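Local coordinates for hypothetical protein DR_0824 (Deinococcus radiodurans, PDB 2IMR) that catalyses the zinc-dependent deamination of aminodeoxyfutalosine to futalosine in menaquinone biosynthesis and, to a lesser extent, deaminates adenosine and several related nucleosides, at residues 101-106 and 152-157; 125-130 and 354-359; 338-343 and 373-378. One frame throughout, in Å; residues are numbered along the deposited sequence.

Contact 1 (101-106 and 152-157). With ZN (zinc ion), chain B.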
loop_
_atom_site.group_PDB
_atom_site.type_symbol
_atom_site.label_atom_id
_atom_site.label_comp_id
_atom_site.label_asym_id
_atom_site.label_seq_id
_atom_site.Cartn_x
_atom_site.Cartn_y
_atom_site.Cartn_z
ATOM N N HIS A 101 -1.771 -2.925 7.941
ATOM C CA HIS A 101 -1.557 -2.572 9.340
ATOM C C HIS A 101 -1.560 -3.912 10.071
ATOM O O HIS A 101 -2.596 -4.579 10.108
ATOM C CB HIS A 101 -2.707 -1.723 9.897
ATOM C CG HIS A 101 -2.829 -0.359 9.292
ATOM N ND1 HIS A 101 -2.678 0.795 10.032
ATOM C CD2 HIS A 101 -3.168 0.040 8.042
ATOM C CE1 HIS A 101 -2.922 1.845 9.268
ATOM N NE2 HIS A 101 -3.223 1.414 8.054
ATOM N N LEU A 102 -0.419 -4.319 10.624
ATOM C CA LEU A 102 -0.354 -5.583 11.357
ATOM C C LEU A 102 -0.804 -5.362 12.800
ATOM O O LEU A 102 -1.134 -6.313 13.515
ATOM C CB LEU A 102 1.061 -6.173 11.315
ATOM C CG LEU A 102 1.555 -6.521 9.906
ATOM C CD1 LEU A 102 2.857 -7.296 10.005
ATOM C CD2 LEU A 102 0.508 -7.367 9.176
ATOM N N ASP A 103 -0.801 -4.100 13.224
ATOM C CA ASP A 103 -1.275 -3.724 14.553
ATOM C C ASP A 103 -1.963 -2.373 14.380
ATOM O O ASP A 103 -1.540 -1.555 13.559
ATOM C CB ASP A 103 -0.122 -3.638 15.581
ATOM C CG ASP A 103 0.581 -2.281 15.600
ATOM O OD1 ASP A 103 1.317 -1.959 14.641
ATOM O OD2 ASP A 103 0.405 -1.537 16.594
ATOM N N MET A 104 -3.046 -2.157 15.119
ATOM C CA MET A 104 -3.783 -0.898 15.036
ATOM C C MET A 104 -4.222 -0.452 16.421
ATOM O O MET A 104 -3.946 -1.119 17.421
ATOM C CB MET A 104 -5.018 -1.043 14.134
ATOM C CG MET A 104 -4.706 -1.410 12.685
ATOM S SD MET A 104 -6.186 -1.527 11.633
ATOM C CE MET A 104 -6.551 0.214 11.361
ATOM N N SER A 105 -4.915 0.679 16.472
ATOM C CA SER A 105 -5.388 1.221 17.733
ATOM C C SER A 105 -6.866 1.559 17.672
ATOM O O SER A 105 -7.395 1.888 16.610
ATOM C CB SER A 105 -4.599 2.482 18.082
ATOM O OG SER A 105 -5.127 3.107 19.237
ATOM N N ALA A 106 -7.537 1.470 18.816
ATOM C CA ALA A 106 -8.947 1.810 18.871
ATOM C C ALA A 106 -9.029 3.292 18.514
ATOM O O ALA A 106 -10.031 3.763 17.979
ATOM C CB ALA A 106 -9.494 1.574 20.273
ATOM N N ILE A 152 2.128 -0.233 8.320
ATOM C CA ILE A 152 1.908 0.935 9.148
ATOM C C ILE A 152 1.901 0.415 10.581
ATOM O O ILE A 152 1.135 -0.494 10.912
ATOM C CB ILE A 152 0.556 1.601 8.838
ATOM C CG1 ILE A 152 0.469 1.945 7.345
ATOM C CG2 ILE A 152 0.386 2.858 9.698
ATOM C CD1 ILE A 152 1.639 2.772 6.825
ATOM N N VAL A 153 2.755 0.990 11.421
ATOM C CA VAL A 153 2.883 0.575 12.815
ATOM C C VAL A 153 2.357 1.623 13.785
ATOM O O VAL A 153 2.651 2.813 13.646
ATOM C CB VAL A 153 4.369 0.309 13.183
ATOM C CG1 VAL A 153 4.475 -0.141 14.631
ATOM C CG2 VAL A 153 4.963 -0.732 12.256
ATOM N N TRP A 154 1.595 1.174 14.777
ATOM C CA TRP A 154 1.049 2.075 15.782
ATOM C C TRP A 154 1.803 1.989 17.107
ATOM O O TRP A 154 2.405 2.967 17.556
ATOM C CB TRP A 154 -0.431 1.777 16.037
ATOM C CG TRP A 154 -1.001 2.611 17.161
ATOM C CD1 TRP A 154 -0.980 2.319 18.499
ATOM C CD2 TRP A 154 -1.601 3.905 17.042
ATOM N NE1 TRP A 154 -1.530 3.359 19.219
ATOM C CE2 TRP A 154 -1.920 4.344 18.348
ATOM C CE3 TRP A 154 -1.901 4.740 15.957
ATOM C CZ2 TRP A 154 -2.523 5.582 18.598
ATOM C CZ3 TRP A 154 -2.501 5.971 16.204
ATOM C CH2 TRP A 154 -2.806 6.379 17.516
ATOM N N ALA A 155 1.771 0.821 17.736
ATOM C CA ALA A 155 2.433 0.650 19.028
ATOM C C ALA A 155 3.949 0.561 18.928
ATOM O O ALA A 155 4.480 -0.236 18.168
ATOM C CB ALA A 155 1.885 -0.596 19.737
ATOM N N PRO A 156 4.666 1.388 19.705
ATOM C CA PRO A 156 6.131 1.371 19.688
ATOM C C PRO A 156 6.706 -0.032 19.945
ATOM O O PRO A 156 7.705 -0.423 19.341
ATOM C CB PRO A 156 6.495 2.356 20.794
ATOM C CG PRO A 156 5.399 3.374 20.693
ATOM C CD PRO A 156 4.162 2.506 20.525
ATOM N N GLU A 157 6.073 -0.786 20.837
ATOM C CA GLU A 157 6.547 -2.131 21.147
ATOM C C GLU A 157 6.418 -3.061 19.948
ATOM O O GLU A 157 7.171 -4.024 19.817
ATOM C CB GLU A 157 5.799 -2.699 22.358
ATOM C CG GLU A 157 6.363 -2.201 23.680
ATOM C CD GLU A 157 5.729 -2.859 24.891
ATOM O OE1 GLU A 157 5.562 -4.098 24.884
ATOM O OE2 GLU A 157 5.412 -2.134 25.855
HETATM ZN ZN ZN B . -3.912 2.171 6.255
HETATM O O HOH W 1 1.780 -2.801 12.122
HETATM O O HOH W 2 -5.516 1.949 5.486
#
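Asp103 reaches across to the backbone of Trp154 and Ala155 with both carboxylate oxygens, and these are the direct hydrogen bonds of the contact. Trp154 N donates to Asp103 OD1 at 3.1 Å, arriving on the syn side and somewhat out of the carboxylate plane. Ala155 N donates to Asp103 OD2 at 3.0 Å, almost straight at 176° and on the syn lone pair. The carboxylate thus grips two successive amides where strand 149-153 gives way to helix 156-163, and this two-point hold should fix its rotation. Its CG stands between backbone N and carbonyl carbon (chi1 86°), which turns it to the opposite backbone. A water adds an indirect link, donating to Ile152 O at 2.7 Å and weakly accepting from Leu102 N.

Two CH-pi contacts accompany the polar ones. Ile152 CB lies over one face of the His101 imidazole, 3.6 Å from its centroid; the two side chains run side by side, and Met104 CE is on the opposite face. Ser105 CB sits over the five-membered ring of Trp154, 3.3 Å from its centroid and 12° off the normal. Ser105 OG also lies above the plane, near the NE1-CE2 rim, but accepts from Tyr107 N, as the N-cap of helix 106-111.

The third interaction is metal coordination: His101 NE2 binds zinc at 2.1 Å, together with His99 and His240. Packing on both faces, by Ile152 CB and Met104 CE, probably helps hold the imidazole in place for the metal. His99 and His101 form the His-X-His motif near the end of the first barrel strand, a hallmark of the amidohydrolase TIM barrel, and strand 149-153 lies next to strand 100-101 in the parallel sheet.

Contact 2 (125-130 and 354-359)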
loop_
_atom_site.group_PDB
_atom_site.type_symbol
_atom_site.label_atom_id
_atom_site.label_comp_id
_atom_site.label_asym_id
_atom_site.label_seq_id
_atom_site.Cartn_x
_atom_site.Cartn_y
_atom_site.Cartn_z
ATOM N N GLY A 125 -11.473 -5.638 13.458
ATOM C CA GLY A 125 -10.274 -4.918 13.843
ATOM C C GLY A 125 -9.875 -4.980 15.306
ATOM O O GLY A 125 -8.728 -4.695 15.646
ATOM N N ARG A 126 -10.802 -5.360 16.177
ATOM C CA ARG A 126 -10.502 -5.415 17.605
ATOM C C ARG A 126 -9.309 -6.285 17.996
ATOM O O ARG A 126 -8.555 -5.924 18.899
ATOM C CB ARG A 126 -11.731 -5.871 18.394
ATOM C CG ARG A 126 -12.892 -4.888 18.393
ATOM C CD ARG A 126 -13.921 -5.326 19.415
ATOM N NE ARG A 126 -15.245 -4.756 19.190
ATOM C CZ ARG A 126 -15.551 -3.469 19.303
ATOM N NH1 ARG A 126 -14.624 -2.582 19.641
ATOM N NH2 ARG A 126 -16.797 -3.073 19.088
ATOM N N HIS A 127 -9.119 -7.419 17.330
ATOM C CA HIS A 127 -7.999 -8.290 17.695
ATOM C C HIS A 127 -6.638 -7.807 17.195
ATOM O O HIS A 127 -5.599 -8.328 17.619
ATOM C CB HIS A 127 -8.230 -9.716 17.187
ATOM C CG HIS A 127 -7.971 -9.882 15.723
ATOM N ND1 HIS A 127 -8.836 -9.418 14.756
ATOM C CD2 HIS A 127 -6.926 -10.430 15.060
ATOM C CE1 HIS A 127 -8.335 -9.675 13.561
ATOM N NE2 HIS A 127 -7.176 -10.287 13.717
ATOM N N LEU A 128 -6.638 -6.822 16.297
ATOM C CA LEU A 128 -5.393 -6.287 15.744
ATOM C C LEU A 128 -4.746 -5.279 16.681
ATOM O O LEU A 128 -4.614 -4.093 16.355
ATOM C CB LEU A 128 -5.648 -5.628 14.384
ATOM C CG LEU A 128 -6.200 -6.548 13.296
ATOM C CD1 LEU A 128 -6.433 -5.741 12.022
ATOM C CD2 LEU A 128 -5.222 -7.696 13.040
ATOM N N ARG A 129 -4.352 -5.765 17.852
ATOM C CA ARG A 129 -3.719 -4.935 18.866
ATOM C C ARG A 129 -2.505 -5.646 19.436
ATOM O O ARG A 129 -2.566 -6.838 19.732
ATOM C CB ARG A 129 -4.685 -4.676 20.028
ATOM C CG ARG A 129 -6.049 -4.144 19.644
ATOM C CD ARG A 129 -6.068 -2.630 19.557
ATOM N NE ARG A 129 -7.432 -2.161 19.343
ATOM C CZ ARG A 129 -8.068 -2.206 18.177
ATOM N NH1 ARG A 129 -7.458 -2.686 17.101
ATOM N NH2 ARG A 129 -9.330 -1.801 18.095
ATOM N N GLY A 130 -1.405 -4.917 19.579
ATOM C CA GLY A 130 -0.216 -5.490 20.185
ATOM C C GLY A 130 0.718 -6.406 19.422
ATOM O O GLY A 130 0.466 -6.814 18.285
ATOM N N ASP A 354 -4.473 -3.585 2.859
ATOM C CA ASP A 354 -4.895 -2.796 4.013
ATOM C C ASP A 354 -4.940 -3.845 5.134
ATOM O O ASP A 354 -4.589 -4.999 4.900
ATOM C CB ASP A 354 -6.281 -2.187 3.787
ATOM C CG ASP A 354 -6.470 -0.885 4.529
ATOM O OD1 ASP A 354 -5.639 -0.568 5.401
ATOM O OD2 ASP A 354 -7.458 -0.180 4.248
ATOM N N SER A 355 -5.341 -3.470 6.344
ATOM C CA SER A 355 -5.405 -4.454 7.433
ATOM C C SER A 355 -6.500 -5.471 7.103
ATOM O O SER A 355 -7.365 -5.204 6.266
ATOM C CB SER A 355 -5.734 -3.770 8.760
ATOM O OG SER A 355 -7.134 -3.644 8.926
ATOM N N VAL A 356 -6.478 -6.630 7.758
ATOM C CA VAL A 356 -7.488 -7.650 7.485
ATOM C C VAL A 356 -8.881 -7.258 7.972
ATOM O O VAL A 356 -9.873 -7.905 7.623
ATOM C CB VAL A 356 -7.113 -9.005 8.123
ATOM C CG1 VAL A 356 -5.850 -9.549 7.477
ATOM C CG2 VAL A 356 -6.926 -8.840 9.623
ATOM N N ALA A 357 -8.966 -6.208 8.781
ATOM C CA ALA A 357 -10.265 -5.766 9.272
ATOM C C ALA A 357 -11.161 -5.394 8.091
ATOM O O ALA A 357 -12.360 -5.676 8.102
ATOM C CB ALA A 357 -10.107 -4.573 10.203
ATOM N N SER A 358 -10.574 -4.773 7.070
ATOM C CA SER A 358 -11.341 -4.360 5.896
ATOM C C SER A 358 -10.883 -5.019 4.599
ATOM O O SER A 358 -11.622 -5.026 3.609
ATOM C CB SER A 358 -11.281 -2.833 5.737
ATOM O OG SER A 358 -9.958 -2.382 5.476
ATOM N N GLY A 359 -9.677 -5.580 4.602
ATOM C CA GLY A 359 -9.151 -6.209 3.399
ATOM C C GLY A 359 -9.273 -7.723 3.298
ATOM O O GLY A 359 -8.800 -8.315 2.330
#
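Leu128 points its side chain at the start of helix 356-359, where it crosses Val356 obliquely. Its two methyls share Val356 CG2: CD1 approaches it to 3.9 Å and CD2 to 4.0 Å. CD1 also meets the side chain of Ser355, with OG 3.8 Å away, and lies further off Ala357 CB. Leu128 CG is anti to the carbonyl carbon (chi1 -61°), while Val356 CG2 lies between backbone N and carbonyl carbon, the branch turned to the leucine.

Two smaller contacts flank this one. Ala357 CB rests on the backbone of Gly125, 3.7 Å from CA. His127 presents an edge to Val356 CG2, its CE1 being 4.3 Å off, while Leu128 CG lies over one face of the imidazole.

Bonds within the loop accompany its turns. A type I turn runs from Gly125 to Leu128, and Leu128 is the centre of an inverse gamma turn. Arg129 NH1 donates to Leu128 O at 3.3 Å, with the oxygen in the guanidinium plane but the donor well above the carbonyl plane; Arg126 O lies over the centre of the same guanidinium. On the helix side, Ser355 is the N-cap, its OG accepting from Ala357 N at 3.2 Å.

Asp354, a residue of the zinc-binding site, immediately precedes this cap; its OD2 is hydrogen-bonded to Ser328, and its OD1 accepts weakly from Ser355 N. The interface itself is carried mainly by aliphatic carbons; Ser355 OG is hydrogen-bonded within its own segment, and Val356 O accepts from Arg124. The loop thus meets the residues after Asp354 through van der Waals contacts, mostly of aliphatic carbons, without a direct polar pair.

Contact 3 (338-343 and 373-378); sequences DWPAFA and QLYPGL
Trp339 and Tyr375 meet edge to face, the indole edge directed at the phenol ring with the planes at 71° and the centroids of the indole five-membered ring and the phenol 5.7 Å apart. Trp339 CB sits over the centre of that same phenol face, 3.8 Å from the centroid, and Leu374 CB covers the opposite face, so the tyrosine ring is sandwiched between two methylenes. Trp339 CE3 closes to 3.7 Å from Tyr375 CE1, and Pro340 CD approaches Tyr375 CD2 obliquely at 3.7 Å. On the indole, Leu378 CD2 lies over one face, 3.7 Å from the five-membered ring centroid, in a second CH-pi contact. Trp339 CG is anti to the backbone N (chi1 -161°), which puts CG on the side of Tyr375 and Leu378. Asp338 caps the first turn of the helix, its OD1 accepting from Ala341 N at 3.1 Å from above the carboxylate plane. Tyr375 OH is hydrogen-bonded to Phe337 O, just ahead of the cap, which ties down the far end of the ring.

The contact joins the start of helix 339-344 to the type I turn, Tyr375 to Leu378, that follows helix 365-374. Trp339 also packs on Val349 and Leu351 of strand 349-351 and, with Leu378, on Leu383 of helix 380-395.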
loop_
_atom_site.group_PDB
_atom_site.type_symbol
_atom_site.label_atom_id
_atom_site.label_comp_id
_atom_site.label_asym_id
_atom_site.label_seq_id
_atom_site.Cartn_x
_atom_site.Cartn_y
_atom_site.Cartn_z
ATOM N N ASP A 338 -9.725 5.161 -9.280
ATOM C CA ASP A 338 -9.728 5.272 -10.738
ATOM C C ASP A 338 -8.359 4.884 -11.288
ATOM O O ASP A 338 -7.569 5.741 -11.675
ATOM C CB ASP A 338 -10.066 6.707 -11.160
ATOM C CG ASP A 338 -10.503 6.795 -12.612
ATOM O OD1 ASP A 338 -10.137 5.894 -13.394
ATOM O OD2 ASP A 338 -11.203 7.763 -12.968
ATOM N N TRP A 339 -8.071 3.588 -11.323
ATOM C CA TRP A 339 -6.775 3.140 -11.810
ATOM C C TRP A 339 -6.504 3.604 -13.243
ATOM O O TRP A 339 -5.427 4.121 -13.539
ATOM C CB TRP A 339 -6.669 1.612 -11.731
ATOM C CG TRP A 339 -5.254 1.102 -11.772
ATOM C CD1 TRP A 339 -4.229 1.572 -12.545
ATOM C CD2 TRP A 339 -4.726 -0.013 -11.043
ATOM N NE1 TRP A 339 -3.099 0.817 -12.346
ATOM C CE2 TRP A 339 -3.376 -0.162 -11.429
ATOM C CE3 TRP A 339 -5.266 -0.902 -10.104
ATOM C CZ2 TRP A 339 -2.555 -1.166 -10.907
ATOM C CZ3 TRP A 339 -4.452 -1.902 -9.584
ATOM C CH2 TRP A 339 -3.109 -2.025 -9.987
ATOM N N PRO A 340 -7.471 3.423 -14.154
ATOM C CA PRO A 340 -7.186 3.875 -15.523
ATOM C C PRO A 340 -6.770 5.343 -15.632
ATOM O O PRO A 340 -5.894 5.685 -16.433
ATOM C CB PRO A 340 -8.476 3.551 -16.286
ATOM C CG PRO A 340 -9.515 3.366 -15.217
ATOM C CD PRO A 340 -8.770 2.738 -14.078
ATOM N N ALA A 341 -7.378 6.205 -14.818
ATOM C CA ALA A 341 -7.046 7.628 -14.836
ATOM C C ALA A 341 -5.620 7.855 -14.332
ATOM O O ALA A 341 -4.869 8.648 -14.900
ATOM C CB ALA A 341 -8.042 8.409 -13.983
ATOM N N PHE A 342 -5.247 7.157 -13.263
ATOM C CA PHE A 342 -3.908 7.290 -12.705
ATOM C C PHE A 342 -2.860 6.715 -13.657
ATOM O O PHE A 342 -1.773 7.277 -13.816
ATOM C CB PHE A 342 -3.832 6.589 -11.346
ATOM C CG PHE A 342 -4.307 7.441 -10.196
ATOM C CD1 PHE A 342 -3.404 8.210 -9.465
ATOM C CD2 PHE A 342 -5.654 7.487 -9.853
ATOM C CE1 PHE A 342 -3.839 9.017 -8.404
ATOM C CE2 PHE A 342 -6.100 8.289 -8.796
ATOM C CZ PHE A 342 -5.189 9.054 -8.071
ATOM N N ALA A 343 -3.194 5.597 -14.290
ATOM C CA ALA A 343 -2.285 4.956 -15.232
ATOM C C ALA A 343 -2.031 5.887 -16.418
ATOM O O ALA A 343 -0.892 6.073 -16.843
ATOM C CB ALA A 343 -2.880 3.648 -15.715
ATOM N N GLN A 373 -11.550 -7.529 -11.889
ATOM C CA GLN A 373 -12.991 -7.372 -11.979
ATOM C C GLN A 373 -13.401 -5.898 -11.966
ATOM O O GLN A 373 -14.343 -5.500 -12.654
ATOM C CB GLN A 373 -13.645 -8.132 -10.830
ATOM C CG GLN A 373 -13.146 -9.565 -10.749
ATOM C CD GLN A 373 -13.628 -10.297 -9.521
ATOM O OE1 GLN A 373 -14.137 -9.691 -8.575
ATOM N NE2 GLN A 373 -13.457 -11.618 -9.521
ATOM N N LEU A 374 -12.689 -5.088 -11.188
ATOM C CA LEU A 374 -12.989 -3.658 -11.109
ATOM C C LEU A 374 -12.672 -2.911 -12.398
ATOM O O LEU A 374 -13.381 -1.977 -12.775
ATOM C CB LEU A 374 -12.180 -2.992 -9.989
ATOM C CG LEU A 374 -12.453 -3.342 -8.531
ATOM C CD1 LEU A 374 -11.418 -2.622 -7.651
ATOM C CD2 LEU A 374 -13.863 -2.920 -8.150
ATOM N N TYR A 375 -11.595 -3.309 -13.065
ATOM C CA TYR A 375 -11.169 -2.617 -14.273
ATOM C C TYR A 375 -11.137 -3.500 -15.516
ATOM O O TYR A 375 -10.066 -3.883 -15.995
ATOM C CB TYR A 375 -9.794 -1.999 -14.022
ATOM C CG TYR A 375 -9.695 -1.324 -12.665
ATOM C CD1 TYR A 375 -8.960 -1.899 -11.627
ATOM C CD2 TYR A 375 -10.368 -0.131 -12.412
ATOM C CE1 TYR A 375 -8.903 -1.301 -10.368
ATOM C CE2 TYR A 375 -10.316 0.476 -11.161
ATOM C CZ TYR A 375 -9.586 -0.114 -10.146
ATOM O OH TYR A 375 -9.554 0.478 -8.904
ATOM N N PRO A 376 -12.319 -3.806 -16.072
ATOM C CA PRO A 376 -12.433 -4.649 -17.268
ATOM C C PRO A 376 -11.625 -4.181 -18.475
ATOM O O PRO A 376 -11.125 -4.998 -19.242
ATOM C CB PRO A 376 -13.937 -4.663 -17.537
ATOM C CG PRO A 376 -14.388 -3.332 -17.011
ATOM C CD PRO A 376 -13.627 -3.239 -15.706
ATOM N N GLY A 377 -11.492 -2.868 -18.644
ATOM C CA GLY A 377 -10.745 -2.358 -19.781
ATOM C C GLY A 377 -9.254 -2.220 -19.536
ATOM O O GLY A 377 -8.481 -1.991 -20.469
ATOM N N LEU A 378 -8.844 -2.366 -18.281
ATOM C CA LEU A 378 -7.438 -2.237 -17.924
ATOM C C LEU A 378 -6.643 -3.503 -18.245
ATOM O O LEU A 378 -7.049 -4.614 -17.902
ATOM C CB LEU A 378 -7.318 -1.908 -16.435
ATOM C CG LEU A 378 -5.953 -1.443 -15.924
ATOM C CD1 LEU A 378 -5.559 -0.153 -16.632
ATOM C CD2 LEU A 378 -6.026 -1.221 -14.421
#

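Overall arrangement
All three contacts fall within the amidohydrolase TIM-barrel region. Contacts 1 and 2 adjoin, their centres about 9 Å apart: Met104 N probably donates to Leu128 O (2.8 Å). Their segments alternate along the chain, so the end of strand 100-101, the 125-130 loop and the residues after strand 349-351 come together beside the zinc site. Contact 1 closes before contact 3 opens, while the segments of contacts 2 and 3 alternate. Contact 3, centred about 31 Å from contact 1, across the chain's centre, and 27 Å from contact 2, joins the start of helix 339-344 to the turn after helix 365-374; strand 349-351, on which Trp339 packs, leads on to Asp354.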